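Local coordinates for thioesterase domain-containing protein (Pseudomonas aeruginosa, PDB 3F1T), which probably hydrolyses acyl-CoA thioesters as a hotdog-fold thioesterase of the PaaI type, though its true substrate is not established, at residues L35-Y41 / H97-F103; F13-L17 / T65-T71. Numbering follows the deposited sequence.

Contact 1: residues L35-Y41 / H97-F103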
ATOM      1  N   LEU B  35       1.736  20.657  -6.684  1.00 19.41           N
ATOM      2  CA  LEU B  35       3.142  20.931  -6.416  1.00 20.47           C
ATOM      3  C   LEU B  35       4.029  20.044  -7.294  1.00 18.30           C
ATOM      4  O   LEU B  35       3.796  18.846  -7.403  1.00 20.03           O
ATOM      5  CB  LEU B  35       3.451  20.685  -4.931  1.00 19.48           C
ATOM      6  CG  LEU B  35       4.911  20.868  -4.531  1.00 26.24           C
ATOM      7  CD1 LEU B  35       5.202  22.343  -4.271  1.00 28.19           C
ATOM      8  CD2 LEU B  35       5.286  20.018  -3.324  1.00 25.58           C
ATOM      9  N   THR B  36       5.036  20.645  -7.921  1.00 18.09           N
ATOM     10  CA  THR B  36       6.007  19.920  -8.738  1.00 18.72           C
ATOM     11  C   THR B  36       7.432  20.131  -8.216  1.00 18.14           C
ATOM     12  O   THR B  36       7.919  21.258  -8.128  1.00 18.79           O
ATOM     13  CB  THR B  36       5.948  20.359 -10.225  1.00 18.35           C
ATOM     14  OG1 THR B  36       4.593  20.304 -10.682  1.00 21.29           O
ATOM     15  CG2 THR B  36       6.795  19.452 -11.092  1.00 20.41           C
ATOM     16  N   LEU B  37       8.108  19.030  -7.919  1.00 17.44           N
ATOM     17  CA  LEU B  37       9.520  19.053  -7.599  1.00 17.64           C
ATOM     18  C   LEU B  37      10.299  18.411  -8.733  1.00 16.90           C
ATOM     19  O   LEU B  37       9.783  17.542  -9.434  1.00 18.45           O
ATOM     20  CB  LEU B  37       9.781  18.274  -6.299  1.00 17.42           C
ATOM     21  CG  LEU B  37       9.811  19.058  -4.990  1.00 20.78           C
ATOM     22  CD1 LEU B  37       8.507  19.782  -4.774  1.00 20.43           C
ATOM     23  CD2 LEU B  37      10.147  18.165  -3.804  1.00 18.62           C
ATOM     24  N   ARG B  38      11.603  18.641  -8.722  1.00 16.07           N
ATOM     25  CA  ARG B  38      12.501  17.990  -9.634  1.00 16.46           C
ATOM     26  C   ARG B  38      13.710  17.378  -8.906  1.00 17.23           C
ATOM     27  O   ARG B  38      14.332  18.023  -8.072  1.00 18.75           O
ATOM     28  CB  ARG B  38      12.955  18.972 -10.715  1.00 16.46           C
ATOM     29  CG  ARG B  38      13.898  18.361 -11.719  1.00 18.32           C
ATOM     30  CD  ARG B  38      14.586  19.414 -12.546  1.00 25.46           C
ATOM     31  NE  ARG B  38      15.556  20.181 -11.771  1.00 25.47           N
ATOM     32  CZ  ARG B  38      16.464  20.981 -12.323  1.00 23.87           C
ATOM     33  NH1 ARG B  38      16.593  21.019 -13.638  1.00 25.13           N
ATOM     34  NH2 ARG B  38      17.255  21.720 -11.567  1.00 24.93           N
ATOM     35  N   LEU B  39      14.070  16.159  -9.298  1.00 18.53           N
ATOM     36  CA  LEU B  39      15.336  15.545  -8.933  1.00 17.22           C
ATOM     37  C   LEU B  39      16.279  15.513 -10.145  1.00 18.40           C
ATOM     38  O   LEU B  39      16.058  14.756 -11.082  1.00 17.77           O
ATOM     39  CB  LEU B  39      15.066  14.129  -8.428  1.00 17.06           C
ATOM     40  CG  LEU B  39      16.216  13.124  -8.304  1.00 20.06           C
ATOM     41  CD1 LEU B  39      17.078  13.472  -7.086  1.00 17.81           C
ATOM     42  CD2 LEU B  39      15.636  11.719  -8.164  1.00 15.67           C
ATOM     43  N   PRO B  40      17.373  16.294 -10.100  1.00 19.18           N
ATOM     44  CA  PRO B  40      18.388  16.238 -11.158  1.00 19.03           C
ATOM     45  C   PRO B  40      19.120  14.891 -11.170  1.00 20.36           C
ATOM     46  O   PRO B  40      19.595  14.436 -10.130  1.00 22.60           O
ATOM     47  CB  PRO B  40      19.354  17.373 -10.781  1.00 17.08           C
ATOM     48  CG  PRO B  40      19.198  17.536  -9.326  1.00 19.28           C
ATOM     49  CD  PRO B  40      17.769  17.185  -8.992  1.00 19.21           C
ATOM     50  N   TYR B  41      19.178  14.236 -12.322  1.00 22.28           N
ATOM     51  CA  TYR B  41      19.638  12.847 -12.364  1.00 24.88           C
ATOM     52  C   TYR B  41      21.085  12.639 -11.901  1.00 26.93           C
ATOM     53  O   TYR B  41      21.397  11.626 -11.278  1.00 26.87           O
ATOM     54  CB  TYR B  41      19.386  12.204 -13.737  1.00 24.67           C
ATOM     55  CG  TYR B  41      20.354  12.608 -14.824  1.00 24.74           C
ATOM     56  CD1 TYR B  41      21.586  11.965 -14.960  1.00 25.24           C
ATOM     57  CD2 TYR B  41      19.985  13.530 -15.798  1.00 19.55           C
ATOM     58  CE1 TYR B  41      22.436  12.261 -16.010  1.00 25.61           C
ATOM     59  CE2 TYR B  41      20.838  13.852 -16.835  1.00 21.86           C
ATOM     60  CZ  TYR B  41      22.056  13.202 -16.947  1.00 26.69           C
ATOM     61  OH  TYR B  41      22.907  13.503 -17.988  1.00 30.26           O
ATOM     62  N   HIS B  97      19.852   9.268 -17.783  1.00 23.56           N
ATOM     63  CA  HIS B  97      20.276  10.599 -18.229  1.00 23.39           C
ATOM     64  C   HIS B  97      19.119  11.573 -18.414  1.00 22.33           C
ATOM     65  O   HIS B  97      19.188  12.472 -19.254  1.00 22.46           O
ATOM     66  CB  HIS B  97      21.105  10.514 -19.524  1.00 24.62           C
ATOM     67  CG  HIS B  97      22.328   9.660 -19.406  1.00 24.63           C
ATOM     68  ND1 HIS B  97      22.402   8.388 -19.940  1.00 24.60           N
ATOM     69  CD2 HIS B  97      23.516   9.882 -18.792  1.00 25.32           C
ATOM     70  CE1 HIS B  97      23.589   7.871 -19.672  1.00 26.46           C
ATOM     71  NE2 HIS B  97      24.289   8.763 -18.992  1.00 26.73           N
ATOM     72  N   LYS B  98      18.076  11.423 -17.602  1.00 20.94           N
ATOM     73  CA  LYS B  98      16.952  12.351 -17.640  1.00 19.69           C
ATOM     74  C   LYS B  98      16.494  12.705 -16.234  1.00 19.82           C
ATOM     75  O   LYS B  98      16.401  11.839 -15.369  1.00 18.45           O
ATOM     76  CB  LYS B  98      15.791  11.770 -18.453  1.00 19.93           C
ATOM     77  CG  LYS B  98      15.885  12.045 -19.963  1.00 23.09           C
ATOM     78  CD  LYS B  98      14.699  11.465 -20.719  1.00 16.78           C
ATOM     79  CE  LYS B  98      15.012  11.366 -22.194  1.00 30.39           C
ATOM     80  NZ  LYS B  98      13.941  10.656 -22.968  1.00 29.77           N
ATOM     81  N   ASP B  99      16.275  13.993 -15.989  1.00 23.40           N
ATOM     82  CA  ASP B  99      15.759  14.439 -14.694  1.00 22.23           C
ATOM     83  C   ASP B  99      14.414  13.784 -14.399  1.00 24.05           C
ATOM     84  O   ASP B  99      13.605  13.579 -15.308  1.00 22.37           O
ATOM     85  CB  ASP B  99      15.616  15.957 -14.656  1.00 21.61           C
ATOM     86  CG  ASP B  99      16.945  16.666 -14.489  1.00 25.91           C
ATOM     87  OD1 ASP B  99      17.975  15.994 -14.226  1.00 24.51           O
ATOM     88  OD2 ASP B  99      16.947  17.910 -14.562  1.00 22.92           O
ATOM     89  N   VAL B 100      14.146  13.533 -13.116  1.00 23.78           N
ATOM     90  CA  VAL B 100      12.841  13.019 -12.690  1.00 21.74           C
ATOM     91  C   VAL B 100      12.014  14.092 -11.993  1.00 21.81           C
ATOM     92  O   VAL B 100      12.466  14.718 -11.023  1.00 21.66           O
ATOM     93  CB  VAL B 100      12.975  11.770 -11.764  1.00 21.82           C
ATOM     94  CG1 VAL B 100      11.600  11.154 -11.473  1.00 18.81           C
ATOM     95  CG2 VAL B 100      13.891  10.739 -12.395  1.00 21.58           C
ATOM     96  N   TYR B 101      10.774  14.255 -12.453  1.00 18.15           N
ATOM     97  CA  TYR B 101       9.843  15.179 -11.842  1.00 18.12           C
ATOM     98  C   TYR B 101       8.847  14.455 -10.950  1.00 17.71           C
ATOM     99  O   TYR B 101       8.441  13.328 -11.231  1.00 16.99           O
ATOM    100  CB  TYR B 101       9.115  15.961 -12.921  1.00 16.94           C
ATOM    101  CG  TYR B 101      10.032  16.869 -13.689  1.00 18.77           C
ATOM    102  CD1 TYR B 101      10.244  18.175 -13.278  1.00 15.78           C
ATOM    103  CD2 TYR B 101      10.789  16.390 -14.743  1.00 18.74           C
ATOM    104  CE1 TYR B 101      11.080  19.013 -13.982  1.00 19.83           C
ATOM    105  CE2 TYR B 101      11.648  17.223 -15.449  1.00 18.73           C
ATOM    106  CZ  TYR B 101      11.817  18.521 -15.030  1.00 15.63           C
ATOM    107  OH  TYR B 101      12.656  19.359 -15.729  1.00 28.66           O
ATOM    108  N   GLY B 102       8.501  15.080  -9.837  1.00 18.85           N
ATOM    109  CA  GLY B 102       7.441  14.558  -8.998  1.00 17.37           C
ATOM    110  C   GLY B 102       6.335  15.577  -8.950  1.00 17.95           C
ATOM    111  O   GLY B 102       6.608  16.765  -8.900  1.00 20.43           O
ATOM    112  N   PHE B 103       5.089  15.121  -9.077  1.00 19.74           N
ATOM    113  CA  PHE B 103       3.925  15.973  -8.858  1.00 19.58           C
ATOM    114  C   PHE B 103       3.021  15.351  -7.795  1.00 20.19           C
ATOM    115  O   PHE B 103       2.913  14.125  -7.705  1.00 18.43           O
ATOM    116  CB  PHE B 103       3.142  16.148 -10.156  1.00 20.07           C
ATOM    117  CG  PHE B 103       1.809  16.815  -9.973  1.00 16.90           C
ATOM    118  CD1 PHE B 103       0.662  16.061  -9.791  1.00 18.88           C
ATOM    119  CD2 PHE B 103       1.723  18.191  -9.871  1.00 23.03           C
ATOM    120  CE1 PHE B 103      -0.557  16.665  -9.530  1.00 16.23           C
ATOM    121  CE2 PHE B 103       0.502  18.807  -9.660  1.00 21.90           C
ATOM    122  CZ  PHE B 103      -0.643  18.038  -9.486  1.00 20.67           C
TER
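Strands 35-39 and 100-103 run antiparallel, with axes 4.6 Å apart at closest approach and an angle of 158° between their directions. Two hydrogen-bonded pairs carry the ladder. Leu37 N donates to Gly102 O at 2.9 Å and Gly102 N to Leu37 O at 2.8 Å. Leu39 N donates to Val100 O at 2.8 Å and Val100 N to Leu39 O at 3.0 Å. Thr36-Phe103 and Arg38-Tyr101 are the non-hydrogen-bonded pairs; here CA-H...O contacts close the gap, such as Phe103 CA to Leu35 O at 3.2 Å. Beyond the strands, Asp99 continues the pairing with its side chain: Tyr41 N donates to Asp99 OD1 at 2.9 Å. Asp99 OD2 also forms a salt bridge with Arg38 NH1 at 3.3 Å. Arg38 CG lies over the face of the Tyr101 ring, 4.0 Å from its centroid, a CH-pi contact. At the loop end, His97 CA sits 3.4 Å from the centroid of the Tyr41 ring, over its face. His97 NE2 itself is hydrogen-bonded to Glu50 O. Thr36, Arg38, Tyr101 and Phe103 point to one face of the sheet; Leu37, Leu39 and Val100 point to the opposite one. There Leu37 packs on Leu62, Thr65 and Thr66 of helix 56-70, the central helix of the hotdog fold. Strand 26-31 pairs with the far edge of strand 34-39, and strand 113-121 flanks strand 100-109.

Contact 2: residues F13-L17 / T65-T71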
ATOM      1  N   PHE B  13      10.177  25.381   3.063  1.00 19.22           N
ATOM      2  CA  PHE B  13       9.923  24.017   3.516  1.00 19.63           C
ATOM      3  C   PHE B  13      11.017  23.039   3.060  1.00 20.10           C
ATOM      4  O   PHE B  13      11.637  22.371   3.885  1.00 20.85           O
ATOM      5  CB  PHE B  13       8.542  23.583   3.009  1.00 18.30           C
ATOM      6  CG  PHE B  13       7.962  22.378   3.714  1.00 21.54           C
ATOM      7  CD1 PHE B  13       8.767  21.309   4.073  1.00 18.97           C
ATOM      8  CD2 PHE B  13       6.587  22.192   3.732  1.00 20.38           C
ATOM      9  CE1 PHE B  13       8.209  20.093   4.496  1.00 21.50           C
ATOM     10  CE2 PHE B  13       6.024  21.025   4.232  1.00 19.32           C
ATOM     11  CZ  PHE B  13       6.843  19.984   4.653  1.00 21.58           C
ATOM     12  N   LEU B  14      11.290  22.999   1.757  1.00 19.26           N
ATOM     13  CA  LEU B  14      12.309  22.106   1.196  1.00 20.77           C
ATOM     14  C   LEU B  14      13.707  22.328   1.800  1.00 21.96           C
ATOM     15  O   LEU B  14      14.469  21.378   2.008  1.00 21.89           O
ATOM     16  CB  LEU B  14      12.356  22.246  -0.330  1.00 18.94           C
ATOM     17  CG  LEU B  14      13.327  21.395  -1.161  1.00 18.71           C
ATOM     18  CD1 LEU B  14      13.248  19.927  -0.791  1.00 17.34           C
ATOM     19  CD2 LEU B  14      13.063  21.598  -2.658  1.00 14.06           C
ATOM     20  N   SER B  15      14.044  23.592   2.053  1.00 24.17           N
ATOM     21  CA  SER B  15      15.352  23.949   2.604  1.00 24.25           C
ATOM     22  C   SER B  15      15.605  23.395   4.005  1.00 23.60           C
ATOM     23  O   SER B  15      16.755  23.254   4.421  1.00 26.61           O
ATOM     24  CB  SER B  15      15.540  25.464   2.597  1.00 21.38           C
ATOM     25  OG  SER B  15      14.684  26.067   3.538  1.00 24.58           O
ATOM     26  N   ALA B  16      14.542  23.068   4.731  1.00 24.94           N
ATOM     27  CA  ALA B  16      14.699  22.485   6.060  1.00 23.30           C
ATOM     28  C   ALA B  16      15.078  20.998   5.999  1.00 27.64           C
ATOM     29  O   ALA B  16      15.471  20.406   7.008  1.00 24.39           O
ATOM     30  CB  ALA B  16      13.448  22.674   6.868  1.00 22.92           C
ATOM     31  N   LEU B  17      14.899  20.381   4.832  1.00 27.99           N
ATOM     32  CA  LEU B  17      15.068  18.935   4.712  1.00 30.85           C
ATOM     33  C   LEU B  17      16.515  18.617   4.376  1.00 32.32           C
ATOM     34  O   LEU B  17      16.835  18.276   3.238  1.00 33.59           O
ATOM     35  CB  LEU B  17      14.143  18.378   3.636  1.00 28.46           C
ATOM     36  CG  LEU B  17      12.701  18.095   4.065  1.00 30.83           C
ATOM     37  CD1 LEU B  17      12.346  18.788   5.363  1.00 29.33           C
ATOM     38  CD2 LEU B  17      11.730  18.481   2.982  1.00 21.26           C
ATOM     39  N   THR B  65       8.898  13.447  -0.352  1.00 20.67           N
ATOM     40  CA  THR B  65       9.062  14.906  -0.186  1.00 18.40           C
ATOM     41  C   THR B  65       8.002  15.718  -0.932  1.00 19.02           C
ATOM     42  O   THR B  65       7.416  16.653  -0.389  1.00 19.96           O
ATOM     43  CB  THR B  65      10.433  15.373  -0.687  1.00 19.03           C
ATOM     44  OG1 THR B  65      11.463  14.676   0.023  1.00 23.19           O
ATOM     45  CG2 THR B  65      10.603  16.879  -0.487  1.00 21.12           C
ATOM     46  N   THR B  66       7.770  15.376  -2.189  1.00 18.80           N
ATOM     47  CA  THR B  66       6.725  16.036  -2.961  1.00 18.82           C
ATOM     48  C   THR B  66       5.356  15.977  -2.276  1.00 17.25           C
ATOM     49  O   THR B  66       4.642  16.978  -2.229  1.00 18.89           O
ATOM     50  CB  THR B  66       6.650  15.470  -4.408  1.00 17.74           C
ATOM     51  OG1 THR B  66       7.881  15.737  -5.085  1.00 21.37           O
ATOM     52  CG2 THR B  66       5.535  16.123  -5.188  1.00 15.46           C
ATOM     53  N   CYS B  67       4.901  14.778  -1.909  1.00 18.77           N
ATOM     54  CA  CYS B  67       3.624  14.631  -1.189  1.00 17.19           C
ATOM     55  C   CYS B  67       3.581  15.418   0.122  1.00 18.58           C
ATOM     56  O   CYS B  67       2.611  16.116   0.419  1.00 17.12           O
ATOM     57  CB  CYS B  67       3.326  13.157  -0.909  1.00 20.04           C
ATOM     58  SG  CYS B  67       3.050  12.147  -2.386  1.00 18.27           S
ATOM     59  N   GLY B  68       4.626  15.282   0.928  1.00 19.71           N
ATOM     60  CA  GLY B  68       4.714  16.061   2.164  1.00 19.40           C
ATOM     61  C   GLY B  68       4.534  17.543   1.912  1.00 20.33           C
ATOM     62  O   GLY B  68       3.740  18.221   2.591  1.00 21.41           O
ATOM     63  N   ILE B  69       5.261  18.068   0.931  1.00 18.26           N
ATOM     64  CA  ILE B  69       5.279  19.513   0.752  1.00 18.54           C
ATOM     65  C   ILE B  69       4.012  20.034   0.080  1.00 18.52           C
ATOM     66  O   ILE B  69       3.660  21.205   0.206  1.00 20.51           O
ATOM     67  CB  ILE B  69       6.534  19.956  -0.012  1.00 19.68           C
ATOM     68  CG1 ILE B  69       7.778  19.703   0.844  1.00 14.82           C
ATOM     69  CG2 ILE B  69       6.444  21.429  -0.363  1.00 15.38           C
ATOM     70  CD1 ILE B  69       9.064  20.191   0.193  1.00 17.31           C
ATOM     71  N   SER B  70       3.324  19.159  -0.636  1.00 17.86           N
ATOM     72  CA  SER B  70       2.088  19.536  -1.314  1.00 18.17           C
ATOM     73  C   SER B  70       0.973  19.882  -0.343  1.00 18.95           C
ATOM     74  O   SER B  70       0.008  20.551  -0.717  1.00 18.67           O
ATOM     75  CB  SER B  70       1.630  18.425  -2.266  1.00 16.46           C
ATOM     76  OG  SER B  70       1.017  17.369  -1.552  1.00 17.90           O
ATOM     77  N   THR B  71       1.171  19.563   0.934  1.00 20.43           N
ATOM     78  CA  THR B  71       0.241  20.008   1.972  1.00 19.63           C
ATOM     79  C   THR B  71       0.177  21.529   2.055  1.00 20.84           C
ATOM     80  O   THR B  71      -0.802  22.070   2.559  1.00 21.33           O
ATOM     81  CB  THR B  71       0.607  19.447   3.365  1.00 17.29           C
ATOM     82  OG1 THR B  71       1.923  19.883   3.728  1.00 22.22           O
ATOM     83  CG2 THR B  71       0.587  17.938   3.353  1.00 17.59           C
TER
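Ile69 and Phe13 bury the most surface here, 75 and 64 Å², and they face each other. Ile69 CG1 lies 3.6 Å from the centroid of the Phe13 ring and only 8° off the ring normal, a CH-pi contact over the face. The CA-to-CB bond of Phe13 points toward the 65-71 segment. Its ring lies against Ile69, Phe13 CE2 is 4.0 Å from Gly68 O, and Thr71 OG1 lies at the ring edge. That hydroxyl is a hydrogen-bond donor, from Thr71 OG1 to Gly68 O at 2.7 Å. Ile69 also meets the two leucines. Its CD1 touches Leu14 CB at 3.9 Å and Leu17 CD2 at 4.2 Å, so one methyl packs against both. Next comes Thr65, whose methyl CG2 is 4.0 Å from Leu14 CD1 and 4.0 Å from Leu17 CD2. Its hydroxyl is bonded to Thr61 O, which leaves the methyl to make the apolar contact. The union is entirely one of packing. Val72 and Ile80 also touch Phe13, and Leu17 packs on His55 of the second subunit. Helix 4-15, with the turn after it, adds an N-terminal cover to the last turns of helix 56-70. Helix 56-70 is the long helix that the hotdog sheet wraps around, as in other thioesterases of this superfamily.

Overall arrangement
The two contacts share the helix-sheet core but meet it differently. Contact 1 joins two neighbouring strands of the sheet and is partly buried; contact 2 joins helix 4-15 and the turn after it to helix 56-70 and is fully buried. They touch where the leucine face of strand 34-39 meets helix 56-70: Leu35 CD2 is 3.5 Å from Ile69 CG2, and Leu37 CB is 3.4 Å from Thr66 OG1. Ile69 thus packs on both the N-terminal helix and the sheet. The chemistry follows location. Backbone hydrogen bonds hold contact 1, with charged and aromatic groups on its more exposed face, whereas contact 2 relies on apolar side chains. Their centres are about 14 Å apart.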